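Local coordinates for protein enoyl-CoA hydratase (Thermus thermophilus, PDB 1WZ8) that probably catalyses the reversible addition of water to the double bond of enoyl-CoA thioesters, as a hexameric member of the crotonase family, at residues 153-158 against 223-228; 105-110 against 125-130; 38-43 against 90-95; 136-141 against 170-175; 144-149 against 237-242. All blocks are in the same frame, centred on the assembly; numbering follows the deposited sequence.

Contact 1 of 5, residues 153-158 against 223-228; sequences VLLWPL and HWYRSF
Tyr225 lays its ring against the leucines of 153-158 in a contact without a single hydrogen bond between the segments. Followed outward, CB lies 4.3 Å from Leu154 CD1. The first torsion (chi1 -73°) then places CG beside the backbone N, toward Leu155. In the ring, CD1 is 3.4 Å from the carbonyl O of Leu154, which approaches obliquely, and CE1 and CZ lie under Leu155 CD2. That methyl sits over one face, 3.7 Å from the ring centroid and only 15° off the normal, which meets the geometry of a CH-pi contact. OH, at the tip, is still 4.2 Å from Leu155 CD2. Leu154 CD1 also reaches the backbone, 3.3 Å from Tyr225 O. Leu158 CD1 touches both aromatic residues, 4.0 Å from Trp224 CB and 4.1 Å from Tyr225 CD1. Trp224 sends its indole N-H elsewhere, to Val153 O of a second subunit, so the apolar patch borders a subunit interface. The contact joins the short helices 152-155 and 157-160 to the end of helix 211-226; helix 83-102 packs on Leu154 and Tyr225 through Leu101, and helix 118-125 meets Leu155 through Leu124.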
# COMPACT_ATOMS: atom_id res chain seq x y z
N VAL A 153 16.07 2.63 -5.53
CA VAL A 153 14.86 1.88 -5.30
C VAL A 153 13.67 2.77 -4.93
O VAL A 153 12.53 2.38 -5.11
CB VAL A 153 15.09 0.79 -4.25
CG1 VAL A 153 13.81 0.03 -3.96
CG2 VAL A 153 16.15 -0.18 -4.78
N LEU A 154 13.94 3.98 -4.44
CA LEU A 154 12.84 4.89 -4.11
C LEU A 154 12.37 5.68 -5.33
O LEU A 154 11.17 5.82 -5.59
CB LEU A 154 13.26 5.90 -3.03
CG LEU A 154 12.16 6.89 -2.64
CD1 LEU A 154 11.10 6.16 -1.83
CD2 LEU A 154 12.73 8.05 -1.82
N LEU A 155 13.34 6.17 -6.09
CA LEU A 155 13.05 7.03 -7.23
C LEU A 155 12.92 6.46 -8.65
O LEU A 155 11.97 6.81 -9.35
CB LEU A 155 14.09 8.16 -7.26
CG LEU A 155 14.36 8.88 -5.92
CD1 LEU A 155 15.46 9.93 -6.10
CD2 LEU A 155 13.08 9.53 -5.41
N TRP A 156 13.84 5.60 -9.07
CA TRP A 156 13.80 5.09 -10.45
C TRP A 156 12.54 4.44 -11.02
O TRP A 156 12.13 4.77 -12.14
CB TRP A 156 14.99 4.16 -10.71
CG TRP A 156 16.30 4.88 -10.85
CD1 TRP A 156 16.89 5.70 -9.93
CD2 TRP A 156 17.19 4.84 -11.97
NE1 TRP A 156 18.09 6.16 -10.41
CE2 TRP A 156 18.30 5.65 -11.66
CE3 TRP A 156 17.16 4.19 -13.22
CZ2 TRP A 156 19.37 5.83 -12.54
CZ3 TRP A 156 18.22 4.38 -14.10
CH2 TRP A 156 19.31 5.19 -13.75
N PRO A 157 11.90 3.52 -10.29
CA PRO A 157 10.69 2.92 -10.87
C PRO A 157 9.63 3.91 -11.33
O PRO A 157 9.04 3.73 -12.40
CB PRO A 157 10.19 2.00 -9.75
CG PRO A 157 11.47 1.58 -9.08
CD PRO A 157 12.23 2.90 -8.99
N LEU A 158 9.39 4.94 -10.52
CA LEU A 158 8.38 5.94 -10.86
C LEU A 158 8.90 7.02 -11.80
O LEU A 158 8.17 7.95 -12.15
CB LEU A 158 7.82 6.60 -9.60
CG LEU A 158 6.84 5.78 -8.77
CD1 LEU A 158 6.36 6.60 -7.58
CD2 LEU A 158 5.66 5.35 -9.64
N HIS A 223 3.77 11.99 -1.93
CA HIS A 223 3.22 10.87 -1.18
C HIS A 223 3.37 9.60 -2.02
O HIS A 223 3.28 8.48 -1.50
CB HIS A 223 1.75 11.09 -0.83
CG HIS A 223 1.54 11.78 0.49
ND1 HIS A 223 2.13 11.34 1.65
CD2 HIS A 223 0.77 12.84 0.82
CE1 HIS A 223 1.74 12.11 2.65
NE2 HIS A 223 0.91 13.03 2.18
N TRP A 224 3.58 9.76 -3.33
CA TRP A 224 3.78 8.59 -4.17
C TRP A 224 5.09 7.94 -3.76
O TRP A 224 5.19 6.72 -3.68
CB TRP A 224 3.82 8.95 -5.66
CG TRP A 224 2.46 9.11 -6.27
CD1 TRP A 224 1.64 10.20 -6.18
CD2 TRP A 224 1.75 8.13 -7.04
NE1 TRP A 224 0.47 9.96 -6.84
CE2 TRP A 224 0.50 8.70 -7.38
CE3 TRP A 224 2.05 6.83 -7.47
CZ2 TRP A 224 -0.45 8.01 -8.13
CZ3 TRP A 224 1.09 6.15 -8.22
CH2 TRP A 224 -0.14 6.74 -8.55
N TYR A 225 6.10 8.76 -3.51
CA TYR A 225 7.39 8.24 -3.09
C TYR A 225 7.31 7.74 -1.64
O TYR A 225 7.84 6.68 -1.32
CB TYR A 225 8.48 9.31 -3.18
CG TYR A 225 8.92 9.67 -4.58
CD1 TYR A 225 9.25 8.68 -5.50
CD2 TYR A 225 9.07 11.01 -4.96
CE1 TYR A 225 9.72 9.00 -6.77
CE2 TYR A 225 9.55 11.34 -6.22
CZ TYR A 225 9.87 10.34 -7.12
OH TYR A 225 10.38 10.67 -8.35
N ARG A 226 6.66 8.51 -0.78
CA ARG A 226 6.55 8.15 0.62
C ARG A 226 5.91 6.78 0.84
O ARG A 226 6.27 6.08 1.78
CB ARG A 226 5.77 9.22 1.40
CG ARG A 226 6.43 10.60 1.37
CD ARG A 226 5.79 11.54 2.39
NE ARG A 226 6.31 12.90 2.28
CZ ARG A 226 5.71 13.88 1.61
NH1 ARG A 226 4.56 13.66 0.99
NH2 ARG A 226 6.28 15.08 1.54
N SER A 227 4.99 6.40 -0.04
CA SER A 227 4.32 5.11 0.08
C SER A 227 5.30 3.94 -0.11
O SER A 227 4.99 2.81 0.25
CB SER A 227 3.19 5.00 -0.94
OG SER A 227 2.14 5.91 -0.65
N PHE A 228 6.47 4.23 -0.67
CA PHE A 228 7.48 3.21 -0.92
C PHE A 228 8.75 3.42 -0.11
O PHE A 228 9.82 2.94 -0.48
CB PHE A 228 7.82 3.17 -2.41
CG PHE A 228 6.68 2.69 -3.28
CD1 PHE A 228 6.51 1.33 -3.52
CD2 PHE A 228 5.75 3.59 -3.80
CE1 PHE A 228 5.44 0.87 -4.28
CE2 PHE A 228 4.67 3.14 -4.56
CZ PHE A 228 4.51 1.78 -4.80

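Contact 2 of 5, residues 105-110 against 125-130; sequences RPVVAA and AADIAV
Asp127 OD2 accepts from Val107 N at 2.7 Å, using its anti lone pair, at the point where two neighbouring parallel strands of the crotonase-fold core sheet begin to pair. With CG beside its own backbone N (chi1 -61°), the carboxylate and that N both turn to Val107. Each carboxylate oxygen faces a lysine: Lys218 forms a salt bridge with OD2, Lys166 of a second subunit with OD1, an environment likely to favour the ionised form. An alanine here would probably leave Val107 N without this acceptor and both lysines without the carboxylate's charge, and weaken the start of the strand pairing.

Beyond Asp127 the pairing is regular. Val107 O receives Ile128 N at 3.2 Å and a weak bond from Asp127 N; Ile128 O receives Ala109 N at 2.9 Å; Ala109 O receives Val130 N at 3.0 Å in an almost straight bond (177° at the hydrogen). The strand axes are 4.7 Å apart and run within 16° of parallel, and helix 118-125 lies in the connection between them. Val108, Ala110, Ile128 and Val130 point to one face of the sheet, where helix 195-207 packs; Ala109 and Ala129 point to the other. On the far side of strand 107-111, strand 57-62 continues the sheet through backbone bonds to Val108 and Ala110. Where the chain leaves helix 118-125, Ala126 packs closely: its CB is 3.9 Å from both Val107 CG1 and Ala109 CB, and 3.6 Å from Val107 O.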
# COMPACT_ATOMS: atom_id res chain seq x y z
N ARG A 105 9.43 23.90 -0.14
CA ARG A 105 9.58 24.63 -1.40
C ARG A 105 10.18 23.77 -2.51
O ARG A 105 10.89 22.79 -2.26
CB ARG A 105 10.47 25.86 -1.20
CG ARG A 105 10.18 26.64 0.07
CD ARG A 105 8.71 26.99 0.16
NE ARG A 105 8.34 27.38 1.52
CZ ARG A 105 7.08 27.51 1.94
NH1 ARG A 105 6.08 27.28 1.10
NH2 ARG A 105 6.84 27.86 3.20
N PRO A 106 9.88 24.11 -3.77
CA PRO A 106 10.40 23.36 -4.92
C PRO A 106 11.92 23.45 -4.94
O PRO A 106 12.49 24.50 -4.63
CB PRO A 106 9.78 24.07 -6.12
CG PRO A 106 8.46 24.56 -5.56
CD PRO A 106 8.88 25.11 -4.21
N VAL A 107 12.56 22.34 -5.30
CA VAL A 107 14.02 22.27 -5.36
C VAL A 107 14.42 21.94 -6.79
O VAL A 107 13.90 21.00 -7.39
CB VAL A 107 14.56 21.17 -4.41
CG1 VAL A 107 16.08 21.06 -4.54
CG2 VAL A 107 14.16 21.48 -2.98
N VAL A 108 15.35 22.72 -7.33
CA VAL A 108 15.84 22.53 -8.69
C VAL A 108 17.32 22.20 -8.62
O VAL A 108 18.06 22.78 -7.83
CB VAL A 108 15.68 23.82 -9.53
CG1 VAL A 108 16.22 23.60 -10.94
CG2 VAL A 108 14.21 24.24 -9.57
N ALA A 109 17.76 21.25 -9.45
CA ALA A 109 19.17 20.88 -9.48
C ALA A 109 19.78 21.18 -10.84
O ALA A 109 19.24 20.79 -11.87
CB ALA A 109 19.32 19.40 -9.15
N ALA A 110 20.90 21.90 -10.84
CA ALA A 110 21.61 22.22 -12.08
C ALA A 110 22.68 21.14 -12.16
O ALA A 110 23.79 21.31 -11.64
CB ALA A 110 22.24 23.60 -11.99
N ALA A 125 16.43 13.62 -6.24
CA ALA A 125 15.53 13.90 -5.13
C ALA A 125 14.92 15.28 -5.35
O ALA A 125 13.83 15.59 -4.85
CB ALA A 125 16.28 13.87 -3.80
N ALA A 126 15.63 16.12 -6.11
CA ALA A 126 15.14 17.45 -6.41
C ALA A 126 13.85 17.29 -7.20
O ALA A 126 13.63 16.26 -7.84
CB ALA A 126 16.17 18.23 -7.22
N ASP A 127 13.01 18.31 -7.18
CA ASP A 127 11.75 18.25 -7.90
C ASP A 127 11.96 18.35 -9.39
O ASP A 127 11.29 17.68 -10.18
CB ASP A 127 10.84 19.38 -7.41
CG ASP A 127 10.54 19.26 -5.93
OD1 ASP A 127 9.77 18.35 -5.56
OD2 ASP A 127 11.10 20.05 -5.14
N ILE A 128 12.91 19.19 -9.79
CA ILE A 128 13.20 19.36 -11.21
C ILE A 128 14.71 19.37 -11.39
O ILE A 128 15.42 20.10 -10.72
CB ILE A 128 12.62 20.69 -11.75
CG1 ILE A 128 11.10 20.67 -11.65
CG2 ILE A 128 13.06 20.89 -13.20
CD1 ILE A 128 10.42 21.93 -12.13
N ALA A 129 15.19 18.52 -12.29
CA ALA A 129 16.62 18.46 -12.57
C ALA A 129 16.82 18.87 -14.01
O ALA A 129 16.10 18.41 -14.90
CB ALA A 129 17.15 17.04 -12.34
N VAL A 130 17.79 19.75 -14.22
CA VAL A 130 18.12 20.19 -15.57
C VAL A 130 19.51 19.62 -15.81
O VAL A 130 20.44 19.90 -15.05
CB VAL A 130 18.19 21.73 -15.67
CG1 VAL A 130 18.56 22.14 -17.09
CG2 VAL A 130 16.85 22.33 -15.28

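Contact 3 of 5, residues 38-43 against 90-95; sequences LHRGLA and FWEARD
This is a polar helix-helix contact, in which Glu92 of helix 83-102 bonds to His39 and Arg40 of helix 36-49. The short segments cross at 46° with their axes 8.5 Å apart. The two carboxylate oxygens turn to different residues. His39 ND1 donates to OE1 at 2.8 Å, nearly straight; the acceptor lies in the imidazole plane and is met on its anti lone pair. Arg40 NH1 reaches OE2 in a salt bridge, on the syn side but 23° out of the carboxylate plane; its modelled length of 2.5 Å is doubtfully short. A bend at chi3 (47°) turns NE of Arg40 back, and its CB lies 3.4 Å from OE2. Arg88 forms a further salt bridge with OE2, so two positive groups converge there and probably stabilise the charged acid. A glutamine in its place would probably leave the two arginines close together without a neutralising charge. Farther along, Ala43 CB sits 3.2 Å from Glu92 O and 4.1 Å from Asp95 CB, which lets the helices close. Leu236 of helix 229-241 packs on Ala93, while strands 12-18 and 21-26 meet helix 36-49 through Leu12 and Phe26 on Leu42.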
# COMPACT_ATOMS: atom_id res chain seq x y z
N LEU A 38 30.73 16.93 4.14
CA LEU A 38 29.84 17.44 3.10
C LEU A 38 28.59 16.58 2.96
O LEU A 38 27.49 17.10 2.80
CB LEU A 38 30.56 17.53 1.76
CG LEU A 38 29.73 18.13 0.62
CD1 LEU A 38 29.29 19.55 0.98
CD2 LEU A 38 30.54 18.13 -0.65
N HIS A 39 28.76 15.27 3.01
CA HIS A 39 27.62 14.37 2.90
C HIS A 39 26.62 14.67 4.02
O HIS A 39 25.41 14.78 3.77
CB HIS A 39 28.08 12.92 2.96
CG HIS A 39 26.98 11.93 2.79
ND1 HIS A 39 26.35 11.33 3.86
CD2 HIS A 39 26.37 11.45 1.68
CE1 HIS A 39 25.40 10.52 3.41
NE2 HIS A 39 25.39 10.58 2.09
N ARG A 40 27.11 14.79 5.24
CA ARG A 40 26.23 15.08 6.36
C ARG A 40 25.60 16.47 6.22
O ARG A 40 24.43 16.67 6.56
CB ARG A 40 26.99 14.99 7.68
CG ARG A 40 26.18 15.51 8.86
CD ARG A 40 26.74 15.02 10.19
NE ARG A 40 28.18 15.20 10.24
CZ ARG A 40 29.06 14.25 9.96
NH1 ARG A 40 28.62 13.05 9.60
NH2 ARG A 40 30.36 14.48 10.08
N GLY A 41 26.38 17.42 5.72
CA GLY A 41 25.88 18.77 5.53
C GLY A 41 24.74 18.83 4.53
O GLY A 41 23.72 19.46 4.79
N LEU A 42 24.92 18.17 3.39
CA LEU A 42 23.89 18.15 2.36
C LEU A 42 22.64 17.42 2.83
O LEU A 42 21.53 17.70 2.37
CB LEU A 42 24.43 17.47 1.09
CG LEU A 42 25.45 18.30 0.30
CD1 LEU A 42 26.13 17.44 -0.77
CD2 LEU A 42 24.73 19.48 -0.33
N ALA A 43 22.82 16.49 3.76
CA ALA A 43 21.69 15.71 4.26
C ALA A 43 20.91 16.42 5.37
O ALA A 43 19.70 16.27 5.47
CB ALA A 43 22.18 14.37 4.76
N PHE A 90 24.09 5.92 7.50
CA PHE A 90 22.83 5.30 7.08
C PHE A 90 21.72 6.35 7.14
O PHE A 90 21.00 6.56 6.16
CB PHE A 90 22.47 4.13 8.00
CG PHE A 90 21.13 3.52 7.71
CD1 PHE A 90 20.98 2.59 6.68
CD2 PHE A 90 20.01 3.90 8.44
CE1 PHE A 90 19.72 2.04 6.39
CE2 PHE A 90 18.75 3.37 8.16
CZ PHE A 90 18.61 2.43 7.13
N TRP A 91 21.58 7.00 8.28
CA TRP A 91 20.55 8.01 8.44
C TRP A 91 20.81 9.26 7.59
O TRP A 91 19.87 9.93 7.17
CB TRP A 91 20.39 8.36 9.92
CG TRP A 91 19.87 7.18 10.68
CD1 TRP A 91 20.56 6.40 11.57
CD2 TRP A 91 18.57 6.59 10.56
NE1 TRP A 91 19.77 5.37 12.01
CE2 TRP A 91 18.54 5.46 11.40
CE3 TRP A 91 17.42 6.91 9.81
CZ2 TRP A 91 17.41 4.64 11.52
CZ3 TRP A 91 16.30 6.10 9.93
CH2 TRP A 91 16.30 4.98 10.79
N GLU A 92 22.08 9.56 7.32
CA GLU A 92 22.42 10.70 6.48
C GLU A 92 21.96 10.43 5.04
O GLU A 92 21.39 11.30 4.38
CB GLU A 92 23.93 10.94 6.48
CG GLU A 92 24.45 11.60 7.74
CD GLU A 92 25.96 11.70 7.75
OE1 GLU A 92 26.57 11.64 6.66
OE2 GLU A 92 26.55 11.85 8.85
N ALA A 93 22.23 9.22 4.57
CA ALA A 93 21.86 8.82 3.21
C ALA A 93 20.35 8.89 3.06
O ALA A 93 19.83 9.35 2.05
CB ALA A 93 22.34 7.40 2.94
N ARG A 94 19.64 8.44 4.09
CA ARG A 94 18.18 8.48 4.06
C ARG A 94 17.70 9.92 3.96
O ARG A 94 16.78 10.23 3.20
CB ARG A 94 17.61 7.82 5.32
CG ARG A 94 16.10 7.96 5.51
CD ARG A 94 15.64 7.17 6.73
NE ARG A 94 14.22 7.33 7.03
CZ ARG A 94 13.69 8.40 7.61
NH1 ARG A 94 14.46 9.42 7.96
NH2 ARG A 94 12.39 8.44 7.85
N ASP A 95 18.34 10.82 4.71
CA ASP A 95 17.95 12.23 4.70
C ASP A 95 18.39 12.99 3.46
O ASP A 95 17.79 14.01 3.11
CB ASP A 95 18.48 12.94 5.95
CG ASP A 95 17.74 12.54 7.22
OD1 ASP A 95 16.51 12.33 7.14
OD2 ASP A 95 18.37 12.44 8.29

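Contact 4 of 5, residues 136-141 against 170-175; sequences RLLDGH and LLNEPL
The amide of Asn172 lies between Leu138 and Gly140: ND2 is 4.0 Å from both CD1 and CD2 of Leu138, while OD1 comes within 3.0 Å of Gly140 CA and also accepts a weak bond from Arg143 N. Near by, the His141 ring has the Asp139 carboxylate at its edge, in plane, with ND1 donating to OD1 at 3.1 Å from above the carboxylate plane (41° out of it). Asp139 OD2 also accepts His141 N, closing an Asx turn. At its other nitrogen, NE2, His141 bonds to a bound methylpentanediol, which may mark a pocket. Leu138 CG is anti to N (chi1 179°), directed to the 172-174 backbone; of its branches, CD1 lies 3.4 Å from Asn172 O and 4.2 Å from Pro174 CB. Leu137 and Leu175 form an antiparallel hydrogen-bonded pair, with Leu137 N to Leu175 O at 2.9 Å and Leu175 N to Leu137 O at 3.0 Å. One water donates to both Leu137 O and Glu173 O. Strand 136-138 is the middle of a small three-stranded sheet: Arg136 and Leu138 make backbone bonds to Ala115 of strand 114-116, and strand 175-176, reached from helix 162-171 through Asn172, flanks it here.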
# COMPACT_ATOMS: atom_id res chain seq x y z
N ARG A 136 26.88 12.96 -17.55
CA ARG A 136 26.96 11.53 -17.28
C ARG A 136 26.21 11.22 -16.00
O ARG A 136 26.55 11.74 -14.94
CB ARG A 136 28.43 11.10 -17.14
CG ARG A 136 28.62 9.60 -16.92
CD ARG A 136 30.08 9.19 -17.09
NE ARG A 136 30.90 9.50 -15.92
CZ ARG A 136 31.15 8.64 -14.94
NH1 ARG A 136 30.65 7.41 -14.98
NH2 ARG A 136 31.90 9.00 -13.91
N LEU A 137 25.17 10.38 -16.09
CA LEU A 137 24.38 10.00 -14.92
C LEU A 137 24.55 8.51 -14.68
O LEU A 137 24.26 7.69 -15.56
CB LEU A 137 22.90 10.34 -15.15
CG LEU A 137 22.63 11.79 -15.55
CD1 LEU A 137 21.13 11.98 -15.79
CD2 LEU A 137 23.12 12.75 -14.47
N LEU A 138 25.01 8.15 -13.49
CA LEU A 138 25.24 6.74 -13.17
C LEU A 138 25.05 6.43 -11.70
O LEU A 138 25.55 7.13 -10.83
CB LEU A 138 26.67 6.37 -13.60
CG LEU A 138 27.22 4.97 -13.37
CD1 LEU A 138 26.43 3.93 -14.15
CD2 LEU A 138 28.67 4.96 -13.81
N ASP A 139 24.31 5.37 -11.42
CA ASP A 139 24.09 4.97 -10.04
C ASP A 139 25.48 4.56 -9.53
O ASP A 139 25.95 5.07 -8.51
CB ASP A 139 23.15 3.78 -9.98
CG ASP A 139 23.00 3.25 -8.57
OD1 ASP A 139 22.25 3.85 -7.77
OD2 ASP A 139 23.65 2.23 -8.27
N GLY A 140 26.11 3.63 -10.25
CA GLY A 140 27.46 3.19 -9.93
C GLY A 140 27.74 2.25 -8.77
O GLY A 140 28.88 1.83 -8.59
N HIS A 141 26.72 1.90 -7.99
CA HIS A 141 26.94 1.04 -6.81
C HIS A 141 27.40 -0.40 -7.17
O HIS A 141 28.27 -0.97 -6.54
CB HIS A 141 25.64 0.99 -6.01
CG HIS A 141 25.42 2.32 -5.34
ND1 HIS A 141 24.57 3.27 -5.81
CD2 HIS A 141 26.01 2.81 -4.17
CE1 HIS A 141 24.64 4.29 -4.94
NE2 HIS A 141 25.50 4.05 -3.95
N LEU A 170 21.39 -2.59 -12.64
CA LEU A 170 22.05 -3.88 -12.50
C LEU A 170 23.32 -4.02 -13.33
O LEU A 170 24.25 -4.72 -12.93
CB LEU A 170 21.09 -5.02 -12.86
CG LEU A 170 19.84 -5.24 -12.00
CD1 LEU A 170 19.06 -6.41 -12.56
CD2 LEU A 170 20.23 -5.51 -10.56
N LEU A 171 23.37 -3.36 -14.48
CA LEU A 171 24.53 -3.44 -15.37
C LEU A 171 25.51 -2.29 -15.20
O LEU A 171 26.60 -2.30 -15.77
CB LEU A 171 24.08 -3.50 -16.82
CG LEU A 171 23.47 -4.82 -17.29
CD1 LEU A 171 22.93 -4.67 -18.70
CD2 LEU A 171 24.54 -5.91 -17.25
N ASN A 172 25.12 -1.31 -14.40
CA ASN A 172 25.97 -0.16 -14.17
C ASN A 172 26.19 0.58 -15.49
O ASN A 172 27.27 1.10 -15.75
CB ASN A 172 27.30 -0.62 -13.59
CG ASN A 172 27.93 0.42 -12.70
OD1 ASN A 172 27.49 0.65 -11.57
ND2 ASN A 172 28.98 1.06 -13.20
N GLU A 173 25.15 0.61 -16.31
CA GLU A 173 25.21 1.29 -17.60
C GLU A 173 24.91 2.78 -17.45
O GLU A 173 23.84 3.16 -17.00
CB GLU A 173 24.21 0.68 -18.58
CG GLU A 173 24.79 -0.41 -19.45
CD GLU A 173 25.90 0.11 -20.35
OE1 GLU A 173 25.60 0.90 -21.27
OE2 GLU A 173 27.06 -0.28 -20.13
N PRO A 174 25.87 3.64 -17.82
CA PRO A 174 25.65 5.08 -17.70
C PRO A 174 24.61 5.60 -18.69
O PRO A 174 24.29 4.96 -19.69
CB PRO A 174 27.03 5.66 -17.98
CG PRO A 174 27.60 4.69 -18.97
CD PRO A 174 27.21 3.35 -18.38
N LEU A 175 24.07 6.77 -18.38
CA LEU A 175 23.09 7.43 -19.24
C LEU A 175 23.63 8.82 -19.52
O LEU A 175 24.27 9.43 -18.66
CB LEU A 175 21.74 7.57 -18.53
CG LEU A 175 20.75 6.41 -18.55
CD1 LEU A 175 19.73 6.64 -17.45
CD2 LEU A 175 20.06 6.30 -19.91
O HOH W 1 22.61 5.17 -15.56

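Contact 5 of 5, residues 144-149 against 237-242; sequences LGVAAG and ALEFLG
Glu239 lies with its aliphatic CG only 3.1 Å from Ala147 O, so an acidic side chain meets the loop through its aliphatic part. CG is anti to the backbone N (chi1 180°) and the chain runs on extended, carrying the carboxylate past the carbonyl to Gly149. There OE1 accepts Gly149 N at 3.1 Å, a weak bond bent to 126° at the hydrogen, and the same N-H makes another weak bond to Ala147 O around Ala148, the centre of an inverse gamma turn. Gly149 suits the close approach: a CB there would stand 3.0 Å from Glu239 CB. Earlier in the loop, Val146 CG2 touches Glu239 CG at 3.9 Å, and Ala147 CB rests 4.0 Å from Glu239 CA on the helix. The loop itself starts from a Schellman motif ending helix 141-144, with Gly145 at its positive-phi position. It faces helix 229-241, and Thr217 of a third subunit bonds to Ala148 N. The chemistry suggests that Gly149 holds OE1 only lightly, while OE2 bonds to a bound methylpentanediol; Glu239 therefore presents a carboxylate oxygen to a site that the additive may mark as a pocket.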
# COMPACT_ATOMS: atom_id res chain seq x y z
N LEU A 144 30.93 -0.65 -7.57
CA LEU A 144 31.64 -0.56 -6.30
C LEU A 144 31.55 -1.87 -5.53
O LEU A 144 32.37 -2.15 -4.66
CB LEU A 144 31.06 0.58 -5.44
CG LEU A 144 31.65 0.78 -4.04
CD1 LEU A 144 33.13 1.13 -4.15
CD2 LEU A 144 30.89 1.89 -3.31
N GLY A 145 30.52 -2.67 -5.83
CA GLY A 145 30.36 -3.94 -5.16
C GLY A 145 29.27 -4.00 -4.11
O GLY A 145 29.22 -4.94 -3.31
N VAL A 146 28.38 -3.01 -4.09
CA VAL A 146 27.29 -2.99 -3.13
C VAL A 146 25.97 -2.72 -3.84
O VAL A 146 25.96 -2.26 -4.98
CB VAL A 146 27.49 -1.91 -2.03
CG1 VAL A 146 28.73 -2.24 -1.20
CG2 VAL A 146 27.64 -0.53 -2.66
N ALA A 147 24.86 -3.01 -3.17
CA ALA A 147 23.54 -2.80 -3.74
C ALA A 147 23.25 -1.33 -3.99
O ALA A 147 23.80 -0.45 -3.32
CB ALA A 147 22.48 -3.40 -2.82
N ALA A 148 22.38 -1.05 -4.96
CA ALA A 148 22.01 0.32 -5.28
C ALA A 148 20.96 0.76 -4.26
O ALA A 148 19.77 0.76 -4.55
CB ALA A 148 21.44 0.40 -6.69
N GLY A 149 21.41 1.13 -3.07
CA GLY A 149 20.45 1.50 -2.04
C GLY A 149 20.38 2.93 -1.56
O GLY A 149 19.68 3.20 -0.59
N ALA A 237 19.45 -0.47 3.66
CA ALA A 237 19.95 -1.38 4.69
C ALA A 237 20.72 -2.54 4.07
O ALA A 237 21.77 -2.94 4.58
CB ALA A 237 18.78 -1.91 5.54
N LEU A 238 20.20 -3.10 2.98
CA LEU A 238 20.88 -4.20 2.32
C LEU A 238 22.23 -3.73 1.78
O LEU A 238 23.21 -4.46 1.84
CB LEU A 238 20.04 -4.77 1.17
CG LEU A 238 18.82 -5.59 1.61
CD1 LEU A 238 17.98 -5.96 0.40
CD2 LEU A 238 19.28 -6.84 2.36
N GLU A 239 22.27 -2.50 1.27
CA GLU A 239 23.52 -1.95 0.76
C GLU A 239 24.54 -1.87 1.89
O GLU A 239 25.70 -2.27 1.74
CB GLU A 239 23.32 -0.55 0.20
CG GLU A 239 24.61 0.06 -0.35
CD GLU A 239 24.52 1.55 -0.60
OE1 GLU A 239 23.41 2.04 -0.89
OE2 GLU A 239 25.56 2.23 -0.51
N PHE A 240 24.12 -1.33 3.03
CA PHE A 240 25.03 -1.18 4.16
C PHE A 240 25.45 -2.53 4.75
O PHE A 240 26.53 -2.65 5.33
CB PHE A 240 24.41 -0.26 5.21
CG PHE A 240 24.52 1.21 4.86
CD1 PHE A 240 24.24 1.66 3.56
CD2 PHE A 240 24.95 2.14 5.80
CE1 PHE A 240 24.38 3.00 3.22
CE2 PHE A 240 25.10 3.49 5.46
CZ PHE A 240 24.81 3.92 4.17
N LEU A 241 24.61 -3.55 4.60
CA LEU A 241 25.00 -4.86 5.10
C LEU A 241 26.15 -5.35 4.23
O LEU A 241 26.99 -6.14 4.67
CB LEU A 241 23.83 -5.84 5.02
CG LEU A 241 22.89 -5.81 6.23
CD1 LEU A 241 21.60 -6.57 5.91
CD2 LEU A 241 23.61 -6.43 7.43
N GLY A 242 26.19 -4.87 2.99
CA GLY A 242 27.24 -5.27 2.07
C GLY A 242 28.60 -4.65 2.36
O GLY A 242 29.61 -5.08 1.80

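Overall arrangement
Contacts 1, 2, 3 and 5 are buried, whereas contact 4 is partly buried, with the exposed Pro174 at its margin. Their chemistry differs: contact 2 is backbone pairing within the main sheet, contact 4 pairs strands of the small sheet, contact 3 is charged and joins two helices, contact 1 is apolar, and contact 5 sets a glutamate against a loop. Contacts 1 and 5 use the successive helices 211-226 and 229-241, contacts 1 and 4 the successive helices 157-160 and 162-171. Contacts 4 and 5 meet through His141, whose O probably bonds to Val146 N. Contact 3 meets contact 5 where Phe90 packs on Phe240. Contacts 1, 4 and 5 all reach the third subunit.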